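Local coordinates for protein putative ribose operon repressor (PDB 3EGC) that probably acts as a DNA-binding repressor of transcription, with a sugar-binding domain of the LacI family, at residues Asn172-Ile178 with Glu199-Ala204; Tyr119-His125 with Val216-Ser220; Ala130-Ser134 with Ser193-Ile197. All coordinates share one frame; numbering follows the deposited sequence.

Interaction 1: residues Asn172-Ile178 with Glu199-Ala204; sequences NGRDGAI and EGAMQA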
loop_
_atom_site.group_PDB
_atom_site.type_symbol
_atom_site.label_atom_id
_atom_site.label_comp_id
_atom_site.label_asym_id
_atom_site.label_seq_id
_atom_site.Cartn_x
_atom_site.Cartn_y
_atom_site.Cartn_z
ATOM N N ASN A 172 -12.689 9.242 4.726
ATOM C CA ASN A 172 -12.199 9.708 3.404
ATOM C C ASN A 172 -12.144 11.236 3.383
ATOM O O ASN A 172 -11.260 11.832 2.734
ATOM C CB ASN A 172 -13.144 9.300 2.229
ATOM C CG ASN A 172 -12.398 8.671 1.089
ATOM O OD1 ASN A 172 -12.941 8.444 -0.006
ATOM N ND2 ASN A 172 -11.137 8.342 1.334
ATOM N N GLY A 173 -13.141 11.836 4.020
ATOM C CA GLY A 173 -13.350 13.242 3.955
ATOM C C GLY A 173 -14.113 13.685 2.705
ATOM O O GLY A 173 -14.154 14.888 2.394
ATOM N N ARG A 174 -14.681 12.753 1.954
ATOM C CA ARG A 174 -15.492 13.159 0.834
ATOM C C ARG A 174 -16.642 14.058 1.331
ATOM O O ARG A 174 -16.868 15.137 0.762
ATOM C CB ARG A 174 -16.051 12.005 0.009
ATOM C CG ARG A 174 -16.972 12.538 -1.126
ATOM C CD ARG A 174 -17.569 11.414 -1.999
ATOM N NE ARG A 174 -18.505 10.607 -1.227
ATOM C CZ ARG A 174 -19.830 10.614 -1.394
ATOM N NH1 ARG A 174 -20.409 11.376 -2.347
ATOM N NH2 ARG A 174 -20.589 9.856 -0.598
ATOM N N ASP A 175 -17.322 13.630 2.404
ATOM C CA ASP A 175 -18.433 14.426 2.942
ATOM C C ASP A 175 -17.941 15.782 3.420
ATOM O O ASP A 175 -18.558 16.785 3.197
ATOM C CB ASP A 175 -19.196 13.672 4.051
ATOM C CG ASP A 175 -19.889 12.396 3.538
ATOM O OD1 ASP A 175 -20.263 11.570 4.389
ATOM O OD2 ASP A 175 -20.071 12.176 2.313
ATOM N N GLY A 176 -16.830 15.801 4.112
ATOM C CA GLY A 176 -16.248 17.040 4.554
ATOM C C GLY A 176 -15.924 17.935 3.354
ATOM O O GLY A 176 -16.182 19.134 3.386
ATOM N N ALA A 177 -15.327 17.354 2.299
ATOM C CA ALA A 177 -15.019 18.153 1.138
ATOM C C ALA A 177 -16.312 18.696 0.504
ATOM O O ALA A 177 -16.439 19.888 0.219
ATOM C CB ALA A 177 -14.217 17.391 0.142
ATOM N N ILE A 178 -17.273 17.804 0.299
ATOM C CA ILE A 178 -18.556 18.168 -0.263
ATOM C C ILE A 178 -19.166 19.366 0.531
ATOM O O ILE A 178 -19.688 20.356 -0.050
ATOM C CB ILE A 178 -19.525 16.967 -0.281
ATOM C CG1 ILE A 178 -19.164 16.005 -1.394
ATOM C CG2 ILE A 178 -20.962 17.452 -0.425
ATOM C CD1 ILE A 178 -20.056 14.753 -1.548
ATOM N N GLU A 199 -8.152 11.386 -2.040
ATOM C CA GLU A 199 -9.157 10.594 -2.796
ATOM C C GLU A 199 -10.591 11.128 -2.538
ATOM O O GLU A 199 -11.323 11.427 -3.454
ATOM C CB GLU A 199 -9.056 9.101 -2.427
ATOM C CG GLU A 199 -7.637 8.492 -2.628
ATOM C CD GLU A 199 -7.577 7.058 -2.259
ATOM O OE1 GLU A 199 -8.381 6.630 -1.382
ATOM O OE2 GLU A 199 -6.724 6.346 -2.850
ATOM N N GLY A 200 -10.978 11.287 -1.280
ATOM C CA GLY A 200 -12.300 11.823 -0.945
ATOM C C GLY A 200 -12.592 13.229 -1.478
ATOM O O GLY A 200 -13.704 13.510 -1.973
ATOM N N ALA A 201 -11.616 14.129 -1.389
ATOM C CA ALA A 201 -11.740 15.452 -2.081
ATOM C C ALA A 201 -11.887 15.344 -3.613
ATOM O O ALA A 201 -12.696 16.037 -4.184
ATOM C CB ALA A 201 -10.548 16.442 -1.695
ATOM N N MET A 202 -11.132 14.454 -4.257
ATOM C CA MET A 202 -11.350 14.175 -5.682
ATOM C C MET A 202 -12.764 13.634 -5.915
ATOM O O MET A 202 -13.424 14.023 -6.830
ATOM C CB MET A 202 -10.266 13.234 -6.287
ATOM C CG MET A 202 -8.816 13.847 -6.386
ATOM S SD MET A 202 -8.561 15.414 -7.355
ATOM C CE MET A 202 -8.840 14.766 -8.998
ATOM N N GLN A 203 -13.212 12.714 -5.066
ATOM C CA GLN A 203 -14.572 12.224 -5.171
ATOM C C GLN A 203 -15.588 13.341 -5.038
ATOM O O GLN A 203 -16.528 13.414 -5.829
ATOM C CB GLN A 203 -14.858 11.087 -4.194
ATOM C CG GLN A 203 -14.213 9.778 -4.643
ATOM C CD GLN A 203 -13.888 8.838 -3.510
ATOM O OE1 GLN A 203 -13.259 7.781 -3.735
ATOM N NE2 GLN A 203 -14.298 9.197 -2.288
ATOM N N ALA A 204 -15.404 14.200 -4.038
ATOM C CA ALA A 204 -16.321 15.336 -3.870
ATOM C C ALA A 204 -16.388 16.207 -5.136
ATOM O O ALA A 204 -17.442 16.572 -5.564
ATOM C CB ALA A 204 -15.955 16.182 -2.654
#

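Interaction 2: residues Tyr119-His125 with Val216-Ser220; sequences YLIARGH and VEIVS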
loop_
_atom_site.group_PDB
_atom_site.type_symbol
_atom_site.label_atom_id
_atom_site.label_comp_id
_atom_site.label_asym_id
_atom_site.label_seq_id
_atom_site.Cartn_x
_atom_site.Cartn_y
_atom_site.Cartn_z
ATOM N N TYR A 119 2.798 27.733 -0.941
ATOM C CA TYR A 119 2.815 27.506 -2.337
ATOM C C TYR A 119 1.489 27.863 -3.017
ATOM O O TYR A 119 1.489 28.446 -4.100
ATOM C CB TYR A 119 3.171 26.053 -2.607
ATOM C CG TYR A 119 2.994 25.622 -4.043
ATOM C CD1 TYR A 119 4.017 25.746 -4.933
ATOM C CD2 TYR A 119 1.798 25.155 -4.499
ATOM C CE1 TYR A 119 3.889 25.322 -6.275
ATOM C CE2 TYR A 119 1.646 24.747 -5.805
ATOM C CZ TYR A 119 2.702 24.825 -6.672
ATOM O OH TYR A 119 2.547 24.448 -7.975
ATOM N N LEU A 120 0.369 27.497 -2.410
ATOM C CA LEU A 120 -0.940 27.844 -2.937
ATOM C C LEU A 120 -1.179 29.353 -2.947
ATOM O O LEU A 120 -1.793 29.891 -3.857
ATOM C CB LEU A 120 -1.993 27.157 -2.128
ATOM C CG LEU A 120 -2.234 25.695 -2.428
ATOM C CD1 LEU A 120 -3.219 25.194 -1.393
ATOM C CD2 LEU A 120 -2.774 25.520 -3.828
ATOM N N ILE A 121 -0.657 30.014 -1.931
ATOM C CA ILE A 121 -0.849 31.438 -1.742
ATOM C C ILE A 121 0.013 32.148 -2.771
ATOM O O ILE A 121 -0.430 33.070 -3.426
ATOM C CB ILE A 121 -0.449 31.892 -0.332
ATOM C CG1 ILE A 121 -1.485 31.460 0.704
ATOM C CG2 ILE A 121 -0.282 33.430 -0.302
ATOM C CD1 ILE A 121 -0.950 31.405 2.178
ATOM N N ALA A 122 1.233 31.649 -2.966
ATOM C CA ALA A 122 2.116 32.227 -3.985
ATOM C C ALA A 122 1.536 32.079 -5.408
ATOM O O ALA A 122 1.898 32.835 -6.308
ATOM C CB ALA A 122 3.513 31.666 -3.888
ATOM N N ARG A 123 0.613 31.130 -5.585
ATOM C CA ARG A 123 -0.071 30.983 -6.864
ATOM C C ARG A 123 -1.196 31.966 -7.065
ATOM O O ARG A 123 -1.724 32.054 -8.160
ATOM C CB ARG A 123 -0.624 29.567 -7.057
ATOM C CG ARG A 123 0.330 28.678 -7.720
ATOM C CD ARG A 123 -0.098 27.219 -7.628
ATOM N NE ARG A 123 -1.034 26.837 -8.675
ATOM C CZ ARG A 123 -0.673 26.611 -9.941
ATOM N NH1 ARG A 123 0.590 26.790 -10.323
ATOM N NH2 ARG A 123 -1.576 26.214 -10.831
ATOM N N GLY A 124 -1.599 32.657 -6.003
ATOM C CA GLY A 124 -2.739 33.545 -6.096
ATOM C C GLY A 124 -4.029 33.088 -5.444
ATOM O O GLY A 124 -5.074 33.696 -5.679
ATOM N N HIS A 125 -3.979 32.031 -4.626
ATOM C CA HIS A 125 -5.194 31.601 -3.898
ATOM C C HIS A 125 -5.396 32.417 -2.631
ATOM O O HIS A 125 -4.442 32.636 -1.903
ATOM C CB HIS A 125 -5.193 30.099 -3.564
ATOM C CG HIS A 125 -5.306 29.215 -4.765
ATOM N ND1 HIS A 125 -6.496 28.989 -5.420
ATOM C CD2 HIS A 125 -4.366 28.494 -5.423
ATOM C CE1 HIS A 125 -6.277 28.179 -6.448
ATOM N NE2 HIS A 125 -4.994 27.849 -6.455
ATOM N N VAL A 216 -10.920 24.074 -8.345
ATOM C CA VAL A 216 -10.268 23.857 -7.033
ATOM C C VAL A 216 -8.911 23.231 -7.212
ATOM O O VAL A 216 -8.805 22.197 -7.860
ATOM C CB VAL A 216 -11.144 22.889 -6.161
ATOM C CG1 VAL A 216 -10.457 22.422 -4.844
ATOM C CG2 VAL A 216 -12.591 23.485 -5.905
ATOM N N GLU A 217 -7.869 23.848 -6.674
ATOM C CA GLU A 217 -6.557 23.198 -6.604
ATOM C C GLU A 217 -6.367 22.479 -5.264
ATOM O O GLU A 217 -7.130 22.710 -4.312
ATOM C CB GLU A 217 -5.400 24.159 -6.958
ATOM C CG GLU A 217 -5.280 24.408 -8.497
ATOM C CD GLU A 217 -4.234 25.455 -8.898
ATOM O OE1 GLU A 217 -3.485 25.987 -8.056
ATOM O OE2 GLU A 217 -4.128 25.735 -10.100
ATOM N N ILE A 218 -5.383 21.581 -5.221
ATOM C CA ILE A 218 -5.151 20.710 -4.087
ATOM C C ILE A 218 -3.681 20.465 -3.818
ATOM O O ILE A 218 -2.930 20.099 -4.731
ATOM C CB ILE A 218 -5.818 19.302 -4.288
ATOM C CG1 ILE A 218 -7.342 19.444 -4.448
ATOM C CG2 ILE A 218 -5.432 18.345 -3.123
ATOM C CD1 ILE A 218 -8.094 18.071 -4.738
ATOM N N VAL A 219 -3.254 20.672 -2.572
ATOM C CA VAL A 219 -1.944 20.156 -2.177
ATOM C C VAL A 219 -2.228 19.096 -1.115
ATOM O O VAL A 219 -3.163 19.254 -0.347
ATOM C CB VAL A 219 -0.985 21.266 -1.650
ATOM C CG1 VAL A 219 -0.657 22.198 -2.761
ATOM C CG2 VAL A 219 -1.647 22.090 -0.413
ATOM N N SER A 220 -1.415 18.048 -1.086
ATOM C CA SER A 220 -1.670 16.890 -0.289
ATOM C C SER A 220 -0.397 16.445 0.431
ATOM O O SER A 220 0.700 16.705 -0.065
ATOM C CB SER A 220 -2.159 15.755 -1.187
ATOM O OG SER A 220 -2.472 14.583 -0.442
#

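Interaction 3: residues Ala130-Ser134 with Ser193-Ile197; sequences AIVGS and SSHRI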
loop_
_atom_site.group_PDB
_atom_site.type_symbol
_atom_site.label_atom_id
_atom_site.label_comp_id
_atom_site.label_asym_id
_atom_site.label_seq_id
_atom_site.Cartn_x
_atom_site.Cartn_y
_atom_site.Cartn_z
ATOM N N ALA A 130 -8.985 23.496 4.194
ATOM C CA ALA A 130 -8.251 22.344 4.609
ATOM C C ALA A 130 -9.222 21.192 4.988
ATOM O O ALA A 130 -10.141 21.389 5.726
ATOM C CB ALA A 130 -7.347 22.705 5.831
ATOM N N ILE A 131 -8.996 20.018 4.436
ATOM C CA ILE A 131 -9.736 18.828 4.813
ATOM C C ILE A 131 -8.716 17.923 5.477
ATOM O O ILE A 131 -7.736 17.522 4.864
ATOM C CB ILE A 131 -10.335 18.095 3.596
ATOM C CG1 ILE A 131 -10.889 19.093 2.563
ATOM C CG2 ILE A 131 -11.353 17.049 4.049
ATOM C CD1 ILE A 131 -12.121 19.807 3.050
ATOM N N VAL A 132 -8.925 17.676 6.760
ATOM C CA VAL A 132 -8.098 16.800 7.519
ATOM C C VAL A 132 -8.888 15.583 7.956
ATOM O O VAL A 132 -10.103 15.513 7.769
ATOM C CB VAL A 132 -7.489 17.496 8.736
ATOM C CG1 VAL A 132 -6.633 18.706 8.311
ATOM C CG2 VAL A 132 -8.573 17.918 9.687
ATOM N N GLY A 133 -8.168 14.630 8.536
ATOM C CA GLY A 133 -8.780 13.400 9.027
ATOM C C GLY A 133 -9.364 13.633 10.399
ATOM O O GLY A 133 -9.561 14.758 10.793
ATOM N N SER A 134 -9.609 12.572 11.128
ATOM C CA SER A 134 -10.221 12.698 12.432
ATOM C C SER A 134 -9.617 13.852 13.268
ATOM O O SER A 134 -8.412 13.896 13.526
ATOM C CB SER A 134 -10.142 11.358 13.180
ATOM O OG SER A 134 -10.556 11.495 14.536
ATOM N N SER A 193 -4.957 16.434 4.152
ATOM C CA SER A 193 -3.991 15.931 5.074
ATOM C C SER A 193 -3.404 14.516 4.811
ATOM O O SER A 193 -2.526 14.122 5.498
ATOM C CB SER A 193 -4.531 16.045 6.498
ATOM O OG SER A 193 -5.608 15.185 6.693
ATOM N N SER A 194 -3.880 13.789 3.807
ATOM C CA SER A 194 -3.235 12.545 3.363
ATOM C C SER A 194 -3.804 12.145 2.020
ATOM O O SER A 194 -4.791 12.742 1.563
ATOM C CB SER A 194 -3.458 11.406 4.370
ATOM O OG SER A 194 -4.830 11.070 4.438
ATOM N N HIS A 195 -3.190 11.129 1.394
ATOM C CA HIS A 195 -3.605 10.619 0.077
ATOM C C HIS A 195 -5.016 10.078 0.106
ATOM O O HIS A 195 -5.745 10.225 -0.850
ATOM C CB HIS A 195 -2.629 9.575 -0.470
ATOM C CG HIS A 195 -2.615 8.277 0.286
ATOM N ND1 HIS A 195 -3.190 7.127 -0.211
ATOM C CD2 HIS A 195 -2.047 7.932 1.469
ATOM C CE1 HIS A 195 -2.988 6.128 0.643
ATOM N NE2 HIS A 195 -2.304 6.591 1.679
ATOM N N ARG A 196 -5.403 9.481 1.232
ATOM C CA ARG A 196 -6.729 8.890 1.345
ATOM C C ARG A 196 -7.832 9.962 1.435
ATOM O O ARG A 196 -8.889 9.818 0.860
ATOM C CB ARG A 196 -6.797 7.899 2.490
ATOM C CG ARG A 196 -8.057 7.035 2.408
ATOM C CD ARG A 196 -7.757 5.542 2.665
ATOM N NE ARG A 196 -6.768 4.985 1.745
ATOM C CZ ARG A 196 -6.135 3.832 1.942
ATOM N NH1 ARG A 196 -5.267 3.435 1.053
ATOM N NH2 ARG A 196 -6.410 3.063 2.996
ATOM N N ILE A 197 -7.506 11.067 2.108
ATOM C CA ILE A 197 -8.352 12.249 2.110
ATOM C C ILE A 197 -8.369 12.934 0.752
ATOM O O ILE A 197 -9.432 13.389 0.295
ATOM C CB ILE A 197 -7.960 13.213 3.277
ATOM C CG1 ILE A 197 -8.357 12.553 4.607
ATOM C CG2 ILE A 197 -8.621 14.603 3.153
ATOM C CD1 ILE A 197 -7.637 13.163 5.734
#

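Interaction 1: residues Asn172-Ile178 with Glu199-Ala204
The side-chain amides of Asn172 and Gln203 meet through one bent hydrogen bond, their planes turned 51° apart and their side chains crossing at roughly a right angle. Gln203 NE2 donates to Asn172 OD1 at 2.8 Å, with 142° at the hydrogen, and each partner is tilted out of the other's amide plane. The guanidinium of Arg174 has the carboxylate of Asp175 over one face, OD2 offset toward the rim, a long charge pair to which no N-H points.

Beside these polar groups lies a helix-helix packing on one side of the sheet in the C-terminal subdomain of the periplasmic-binding-protein fold. The short segments 174-178 and 199-204 cross at -48° with their axes only 7.6 Å apart. Gly200 lets them come this close: the CA atoms of Arg174 and Gly200 are 3.9 Å apart, and a CA-H...O contact of 3.3 Å runs from Arg174 CA to Gly200 O. Gly173, the N-cap residue with positive phi, starts the first helix beside this point.

Arg174 holds CG anti to the backbone N, which runs the aliphatic chain over the Gly200 carbonyl and sets CD 3.5 Å from Gln203 CB before the bend at chi3. Phe229 of the second subunit packs on Gln203, so this edge of the contact borders that subunit. Deeper in, Ala204 CB touches two residues of the first helix, lying 3.5 Å from Ala177 CB and 3.5 Å from Ile178 CG1.

Interaction 2: residues Tyr119-His125 with Val216-Ser220
Arg123 and His125 both reach across to the carboxylate of Glu217, joining the end of helix 109-122 to strand 217-221 in a Rossmann-like alpha/beta subdomain. The helix closes in a Schellman motif: Gly124 takes positive phi, and Gly124 N and His125 N bond back to carbonyls of the last turn. This turn brings Arg123 and His125 round to face the same acid.

The ionic part is a side-on, two-nitrogen grip. Arg123 NE gives its hydrogen to Glu217 OE1 and NH2 gives one to OE2, each at 2.7 Å, the second almost straight at 176°. Both oxygens are met on their syn sides and lie close to the guanidinium plane, although the guanidinium and carboxylate planes are 37° apart. A bend at chi3 (85°) turns the arginine's NE edge to the acid.

The histidine hydrogen bond comes from the other face of the carboxylate. His125 NE2 donates to Glu217 OE1 at 2.9 Å, with the oxygen in the ring plane but the donor well above the carboxylate plane. OE1 thus holds two donors from opposite faces, which fixes the rotation of the acid and would tend to keep it ionised. The far side of the imidazole is tied as well, ND1 being hydrogen-bonded to Thr188 OG1.

Apolar packing continues along the strand at Val219, which is buried. Leu120 and Val219 reach toward each other tip to tip, between the helix and the sheet, and Leu120 also touches Ile128 of strand 128-131. The tightest touch is Leu120 CD1 against Val219 CG2 at 3.6 Å, with the Tyr119 ring lying obliquely by CG1 of the same valine, CD2 to CG1 4.2 Å.

Interaction 3: residues Ala130-Ser134 with Ser193-Ile197
Ile197 points its CB from the first turn of helix 195-208 toward the end of strand 128-131 and divides there. The CG2 branch sits 3.5 Å from Ile131 O and 3.8 Å from Ile131 CG2, the two isoleucines crossing obliquely. CG1, the other branch, runs past Asn172 O, and its extended chain (chi2 161°) carries CD1 onto the backbone beyond the strand. There CD1 packs 3.2 Å from Gly133 N and 3.5 Å from Gly133 CA, a tight fit against a residue with no side chain to hold it off.

Ser193, four residues before Ile197, secures the same loop. Its backbone N donates to Ile131 O at 3.1 Å, so this carbonyl carries a hydrogen bond as well as the methyl contact. Its OG lies between the backbone N and the carbonyl carbon (chi1 68°), which brings it 3.1 Å from Val132 CA and lets it take a weak, bent hydrogen bond from Gly133 N.

The contact lies where two neighbouring parallel strands, 128-131 and 189-192, give way to loops at their C-terminal ends, the usual place for pockets in such folds. Ser134 and His195 reach Glu74 and Asn20 of the N-terminal subdomain, while Val132 packs on Ser140 and Leu144 of helix 138-153 and Ile197 on Thr192 of strand 189-192.

Overall arrangement
All three contacts belong to the C-terminal subdomain of the LacI-type sugar-binding domain. Interaction 1 and interaction 3 share helix 195-208, with centres about 9 Å apart; Ala177 CA packs on Ile131 CD1 between them, and along the chain their segments alternate. Interaction 2 closes the longest loop, within which both others are nested; its centre is about 18 Å from that of interaction 1 and about 16 Å from that of interaction 3. Ile218 touches Met202 and Ala201, so strand 217-221 meets helix 195-208 opposite its contact with helix 109-122. Together they pack helices on both sides of the parallel sheet, with interaction 3 toward the other subdomain and interaction 1 beside the second subunit.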